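Local structure of subclass B1 metallo-beta-lactamase (Myroides odoratimimus, 6T5L) at residues A[73-78]-A[105-110]; A[110-115]-A[132-137]. The protein hydrolyses beta-lactam antibiotics, carbapenems among them, as a subclass B1 metallo-beta-lactamase with a two-zinc active site. One frame throughout, in Å; residues are numbered along the deposited sequence.

Contact 1: A[73-78]-A[105-110]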
loop_
_atom_site.group_PDB
_atom_site.type_symbol
_atom_site.label_atom_id
_atom_site.label_comp_id
_atom_site.label_asym_id
_atom_site.label_seq_id
_atom_site.Cartn_x
_atom_site.Cartn_y
_atom_site.Cartn_z
ATOM N N SER A 73 -12.546 -9.344 -2.362
ATOM C CA SER A 73 -12.088 -8.118 -3.007
ATOM C C SER A 73 -10.776 -8.365 -3.750
ATOM O O SER A 73 -10.574 -7.876 -4.888
ATOM C CB SER A 73 -11.885 -7.004 -1.963
ATOM O OG SER A 73 -13.127 -6.602 -1.386
ATOM N N SER A 74 -9.872 -9.106 -3.091
ATOM C CA SER A 74 -8.590 -9.470 -3.671
ATOM C C SER A 74 -8.776 -10.304 -4.944
ATOM O O SER A 74 -8.090 -10.073 -5.948
ATOM C CB SER A 74 -7.765 -10.242 -2.632
ATOM O OG SER A 74 -7.371 -9.430 -1.535
ATOM N N LEU A 75 -9.700 -11.278 -4.928
ATOM C CA LEU A 75 -9.972 -12.037 -6.154
ATOM C C LEU A 75 -10.531 -11.137 -7.273
ATOM O O LEU A 75 -10.200 -11.320 -8.456
ATOM C CB LEU A 75 -10.961 -13.177 -5.859
ATOM C CG LEU A 75 -11.416 -14.095 -6.987
ATOM C CD1 LEU A 75 -10.223 -14.844 -7.662
ATOM C CD2 LEU A 75 -12.535 -15.202 -6.549
ATOM N N GLU A 76 -11.424 -10.182 -6.940
ATOM C CA GLU A 76 -11.840 -9.236 -7.977
ATOM C C GLU A 76 -10.642 -8.490 -8.551
ATOM O O GLU A 76 -10.556 -8.306 -9.758
ATOM C CB GLU A 76 -12.881 -8.225 -7.487
ATOM C CG GLU A 76 -14.245 -8.865 -7.135
ATOM C CD GLU A 76 -15.367 -7.856 -6.840
ATOM O OE1 GLU A 76 -15.358 -6.723 -7.385
ATOM O OE2 GLU A 76 -16.244 -8.207 -6.003
ATOM N N LEU A 77 -9.693 -8.078 -7.716
ATOM C CA LEU A 77 -8.515 -7.352 -8.221
ATOM C C LEU A 77 -7.633 -8.236 -9.119
ATOM O O LEU A 77 -7.232 -7.828 -10.225
ATOM C CB LEU A 77 -7.712 -6.831 -7.044
ATOM C CG LEU A 77 -6.377 -6.164 -7.368
ATOM C CD1 LEU A 77 -6.599 -5.026 -8.302
ATOM C CD2 LEU A 77 -5.731 -5.631 -6.163
ATOM N N ILE A 78 -7.342 -9.453 -8.674
ATOM C CA ILE A 78 -6.499 -10.382 -9.454
ATOM C C ILE A 78 -7.141 -10.694 -10.805
ATOM O O ILE A 78 -6.493 -10.609 -11.857
ATOM C CB ILE A 78 -6.242 -11.663 -8.638
ATOM C CG1 ILE A 78 -5.383 -11.320 -7.411
ATOM C CG2 ILE A 78 -5.589 -12.736 -9.524
ATOM C CD1 ILE A 78 -5.365 -12.384 -6.284
ATOM N N ILE A 105 -4.558 -11.956 1.822
ATOM C CA ILE A 105 -3.304 -12.628 1.533
ATOM C C ILE A 105 -3.534 -14.049 1.007
ATOM O O ILE A 105 -2.856 -14.485 0.066
ATOM C CB ILE A 105 -2.388 -12.604 2.754
ATOM C CG1 ILE A 105 -1.012 -13.250 2.450
ATOM C CG2 ILE A 105 -2.989 -13.426 3.927
ATOM C CD1 ILE A 105 -0.135 -12.513 1.437
ATOM N N THR A 106 -4.485 -14.784 1.583
ATOM C CA THR A 106 -4.740 -16.171 1.137
ATOM C C THR A 106 -5.045 -16.218 -0.360
ATOM O O THR A 106 -4.625 -17.136 -1.081
ATOM C CB THR A 106 -5.905 -16.781 1.924
ATOM O OG1 THR A 106 -5.589 -16.895 3.343
ATOM C CG2 THR A 106 -6.251 -18.194 1.382
ATOM N N GLU A 107 -5.784 -15.236 -0.853
ATOM C CA GLU A 107 -6.191 -15.301 -2.241
ATOM C C GLU A 107 -4.995 -15.065 -3.154
ATOM O O GLU A 107 -4.853 -15.715 -4.198
ATOM C CB GLU A 107 -7.320 -14.299 -2.444
ATOM C CG GLU A 107 -8.020 -14.431 -3.695
ATOM C CD GLU A 107 -8.758 -15.751 -3.835
ATOM O OE1 GLU A 107 -9.632 -16.077 -3.040
ATOM O OE2 GLU A 107 -8.392 -16.466 -4.761
ATOM N N PHE A 108 -4.093 -14.175 -2.740
ATOM C CA PHE A 108 -2.857 -13.939 -3.490
ATOM C C PHE A 108 -1.966 -15.167 -3.439
ATOM O O PHE A 108 -1.396 -15.601 -4.468
ATOM C CB PHE A 108 -2.087 -12.727 -2.933
ATOM C CG PHE A 108 -2.615 -11.403 -3.410
ATOM C CD1 PHE A 108 -3.774 -10.894 -2.867
ATOM C CD2 PHE A 108 -1.936 -10.636 -4.399
ATOM C CE1 PHE A 108 -4.298 -9.678 -3.315
ATOM C CE2 PHE A 108 -2.498 -9.399 -4.851
ATOM C CZ PHE A 108 -3.631 -8.937 -4.322
ATOM N N GLU A 109 -1.833 -15.755 -2.260
ATOM C CA GLU A 109 -0.978 -16.946 -2.148
ATOM C C GLU A 109 -1.518 -18.103 -3.015
ATOM O O GLU A 109 -0.735 -18.866 -3.613
ATOM C CB GLU A 109 -0.849 -17.358 -0.681
ATOM C CG GLU A 109 -0.126 -16.337 0.179
ATOM C CD GLU A 109 0.138 -16.845 1.596
ATOM O OE1 GLU A 109 -0.824 -17.291 2.232
ATOM O OE2 GLU A 109 1.294 -16.791 2.079
ATOM N N ASN A 110 -2.841 -18.193 -3.159
ATOM C CA ASN A 110 -3.449 -19.246 -3.951
ATOM C C ASN A 110 -3.278 -19.034 -5.434
ATOM O O ASN A 110 -3.424 -19.996 -6.199
ATOM C CB ASN A 110 -4.921 -19.368 -3.646
ATOM C CG ASN A 110 -5.174 -20.087 -2.319
ATOM O OD1 ASN A 110 -4.233 -20.540 -1.661
ATOM N ND2 ASN A 110 -6.420 -20.119 -1.888
#
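Leu75 and Glu107 mark the closest backbone approach of two helical segments, 73-78 and 105-110, with 6.3 Å between Leu75 CA and Glu107 CA. The segment axes come within 8.9 Å of each other and their N-to-C directions differ by 38°. No hydrogen bond passes between them, so side-chain packing carries the contact. Phe108 supplies its centre. Ile78 CD1 lies over one face of the ring, 4.0 Å from the Phe108 ring centroid and 7° off the normal, a CH-pi contact with the methyl above the middle. At the rim, Ser74 OG sits in the ring plane, 3.6 Å from Phe108 CE1; this hydroxyl is satisfied by its hydrogen bond to Asp70 O. Leu77 CD2 also reaches the edge, 4.3 Å from Phe108 CZ. Glu107 closes the more exposed side with its aliphatic part. Its CG is anti to the backbone N (chi1 -168°) and comes within 3.8 Å of Leu75 N, while the bend at chi2 sets CD near Leu75 CB; the two side chains cross obliquely, and Glu107 OE2 is 3.8 Å from Leu75 CD1. Both helices belong to the alpha-beta/beta-alpha metallo-beta-lactamase fold and pack on one sheet, helix 105-110 following soon after zinc ligands His96, His98 and Asp100. Ile78 touches Ile89 and Phe108 touches Leu92 of strand 88-93, while Leu77 touches Leu25 and Ile27 of strand 25-29.

Contact 2: A[110-115]-A[132-137]; sequences NHNIQT and FSNPTK
A short parallel strand pair, 116-118 with 137-139, begins where the loops 110-115 and 132-137 converge, and a backbone bond from Lys137 to Thr115 lies at its start. Lys137 N donates to Thr115 O at 3.0 Å, with an N-H...O angle of 175°, and Lys137 is also backbone-bonded to Val117. Gln114 bonds to both segments here. Its CG is anti to the backbone N (chi1 -174°), the bend at chi2 places CD near Lys137 CD, and the amide NE2 bridges two carbonyls: Pro135 O at 3.1 Å from Gln114 NE2, approached in the carbonyl plane on a lone pair, and Thr115 O, with the donor tilted 27° from that carbonyl plane. Both acceptors lie close to the Gln114 amide plane, which fixes the rotation of the amide, and Thr115 O thereby accepts from two donors. The extended Lys137 chain crosses Gln114 at about a right angle, with Lys137 CD 3.9 Å from Gln114 CG. On the apolar side, Thr115 CG2 meets Thr136 CG2 at 4.1 Å and Phe132 CE1 at 4.0 Å. Farther back, Asn112, with positive phi, is the C-prime residue of a Schellman motif, defined by Ile113 N to Phe108 O and Asn112 N to Glu109 O, and is linked to Asn134 through water. Water 1 donates to Asn112 OD1 and accepts from Asn134 ND2; water 2 accepts from the same amide nitrogen and donates to Ile113 O, 2.8 Å from each of Asn134 ND2 and Ile113 O.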
loop_
_atom_site.group_PDB
_atom_site.type_symbol
_atom_site.label_atom_id
_atom_site.label_comp_id
_atom_site.label_asym_id
_atom_site.label_seq_id
_atom_site.Cartn_x
_atom_site.Cartn_y
_atom_site.Cartn_z
ATOM N N ASN A 110 -2.841 -18.193 -3.159
ATOM C CA ASN A 110 -3.449 -19.246 -3.951
ATOM C C ASN A 110 -3.278 -19.034 -5.434
ATOM O O ASN A 110 -3.424 -19.996 -6.199
ATOM C CB ASN A 110 -4.921 -19.368 -3.646
ATOM C CG ASN A 110 -5.174 -20.087 -2.319
ATOM O OD1 ASN A 110 -4.233 -20.540 -1.661
ATOM N ND2 ASN A 110 -6.420 -20.119 -1.888
ATOM N N HIS A 111 -2.958 -17.821 -5.859
ATOM C CA HIS A 111 -2.538 -17.611 -7.229
ATOM C C HIS A 111 -1.015 -17.634 -7.358
ATOM O O HIS A 111 -0.493 -17.193 -8.376
ATOM C CB HIS A 111 -3.110 -16.294 -7.767
ATOM C CG HIS A 111 -4.600 -16.321 -7.950
ATOM N ND1 HIS A 111 -5.477 -16.312 -6.890
ATOM C CD2 HIS A 111 -5.368 -16.375 -9.069
ATOM C CE1 HIS A 111 -6.719 -16.395 -7.339
ATOM N NE2 HIS A 111 -6.681 -16.418 -8.662
ATOM N N ASN A 112 -0.298 -18.124 -6.348
ATOM C CA ASN A 112 1.160 -18.127 -6.340
ATOM C C ASN A 112 1.778 -16.784 -6.746
ATOM O O ASN A 112 2.731 -16.727 -7.520
ATOM C CB ASN A 112 1.651 -19.244 -7.221
ATOM C CG ASN A 112 1.004 -20.570 -6.845
ATOM O OD1 ASN A 112 1.250 -21.043 -5.767
ATOM N ND2 ASN A 112 0.169 -21.146 -7.718
ATOM N N ILE A 113 1.266 -15.697 -6.159
ATOM C CA ILE A 113 1.894 -14.378 -6.251
ATOM C C ILE A 113 2.921 -14.250 -5.141
ATOM O O ILE A 113 2.581 -14.322 -3.957
ATOM C CB ILE A 113 0.856 -13.260 -6.152
ATOM C CG1 ILE A 113 -0.117 -13.350 -7.361
ATOM C CG2 ILE A 113 1.525 -11.893 -6.149
ATOM C CD1 ILE A 113 -1.446 -12.643 -7.113
ATOM N N GLN A 114 4.182 -14.095 -5.512
ATOM C CA GLN A 114 5.234 -13.929 -4.517
ATOM C C GLN A 114 4.959 -12.725 -3.608
ATOM O O GLN A 114 4.676 -11.619 -4.071
ATOM C CB GLN A 114 6.583 -13.746 -5.194
ATOM C CG GLN A 114 7.740 -13.700 -4.226
ATOM C CD GLN A 114 7.826 -14.980 -3.390
ATOM O OE1 GLN A 114 7.936 -16.073 -3.933
ATOM N NE2 GLN A 114 7.811 -14.836 -2.066
ATOM N N THR A 115 5.036 -12.966 -2.304
ATOM C CA THR A 115 4.982 -11.929 -1.290
ATOM C C THR A 115 6.382 -11.412 -0.974
ATOM O O THR A 115 7.308 -12.202 -0.767
ATOM C CB THR A 115 4.349 -12.490 -0.012
ATOM O OG1 THR A 115 3.042 -12.925 -0.353
ATOM C CG2 THR A 115 4.245 -11.449 1.066
ATOM N N PHE A 132 2.737 -15.916 7.289
ATOM C CA PHE A 132 2.490 -16.230 5.886
ATOM C C PHE A 132 2.611 -17.728 5.659
ATOM O O PHE A 132 3.500 -18.385 6.206
ATOM C CB PHE A 132 3.460 -15.479 4.979
ATOM C CG PHE A 132 3.321 -13.993 5.112
ATOM C CD1 PHE A 132 2.386 -13.279 4.360
ATOM C CD2 PHE A 132 4.050 -13.318 6.080
ATOM C CE1 PHE A 132 2.224 -11.882 4.534
ATOM C CE2 PHE A 132 3.888 -11.938 6.257
ATOM C CZ PHE A 132 2.975 -11.233 5.483
ATOM N N SER A 133 1.695 -18.262 4.862
ATOM C CA SER A 133 1.690 -19.688 4.557
ATOM C C SER A 133 2.773 -20.045 3.541
ATOM O O SER A 133 3.576 -20.958 3.781
ATOM C CB SER A 133 0.327 -20.106 4.029
ATOM O OG SER A 133 0.483 -21.237 3.210
ATOM N N ASN A 134 2.805 -19.341 2.405
ATOM C CA ASN A 134 3.842 -19.481 1.397
ATOM C C ASN A 134 5.128 -18.795 1.855
ATOM O O ASN A 134 5.075 -17.687 2.416
ATOM C CB ASN A 134 3.398 -18.850 0.044
ATOM C CG ASN A 134 2.571 -19.804 -0.791
ATOM O OD1 ASN A 134 2.502 -20.957 -0.455
ATOM N ND2 ASN A 134 1.994 -19.335 -1.912
ATOM N N PRO A 135 6.295 -19.374 1.543
ATOM C CA PRO A 135 7.567 -18.696 1.862
ATOM C C PRO A 135 7.625 -17.297 1.260
ATOM O O PRO A 135 7.291 -17.072 0.082
ATOM C CB PRO A 135 8.627 -19.636 1.261
ATOM C CG PRO A 135 8.007 -21.017 1.413
ATOM C CD PRO A 135 6.544 -20.735 1.003
ATOM N N THR A 136 8.042 -16.344 2.098
ATOM C CA THR A 136 8.156 -14.957 1.681
ATOM C C THR A 136 9.586 -14.627 1.220
ATOM O O THR A 136 10.547 -15.318 1.539
ATOM C CB THR A 136 7.769 -14.031 2.857
ATOM O OG1 THR A 136 8.584 -14.354 4.001
ATOM C CG2 THR A 136 6.288 -14.203 3.245
ATOM N N LYS A 137 9.707 -13.545 0.466
ATOM C CA LYS A 137 10.994 -12.921 0.182
ATOM C C LYS A 137 11.093 -11.707 1.101
ATOM O O LYS A 137 10.197 -10.859 1.100
ATOM C CB LYS A 137 11.125 -12.558 -1.307
ATOM C CG LYS A 137 11.741 -13.766 -2.048
ATOM C CD LYS A 137 11.606 -13.745 -3.537
ATOM C CE LYS A 137 12.638 -14.687 -4.140
ATOM N NZ LYS A 137 12.349 -15.098 -5.531
HETATM O O HOH W 1 0.063 -21.218 -3.397
HETATM O O HOH W 2 2.900 -16.785 -2.667
HETATM O O HOH W 3 6.771 -18.325 -2.303
HETATM O O HOH W 4 4.670 -15.793 -1.119
HETATM O O HOH W 5 3.351 -15.611 1.282
#

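Overall arrangement
Contact 1 is buried and contact 2 lies at the surface, with centres 11 Å apart on the same side of the chain's centre. They follow one another along the chain and share Asn110, near the end of helix 105-110. Contact 1 joins two helices through apolar and aromatic packing without a direct hydrogen bond; contact 2 joins two loops through backbone and amide hydrogen bonds and five bridging waters. Helix 105-110 couples them: Glu109, which takes no part in contact 1, probably accepts a hydrogen bond from Asn134 N at its OE2, and Ile105 CD1 packs 3.7 Å from Thr115 OG1.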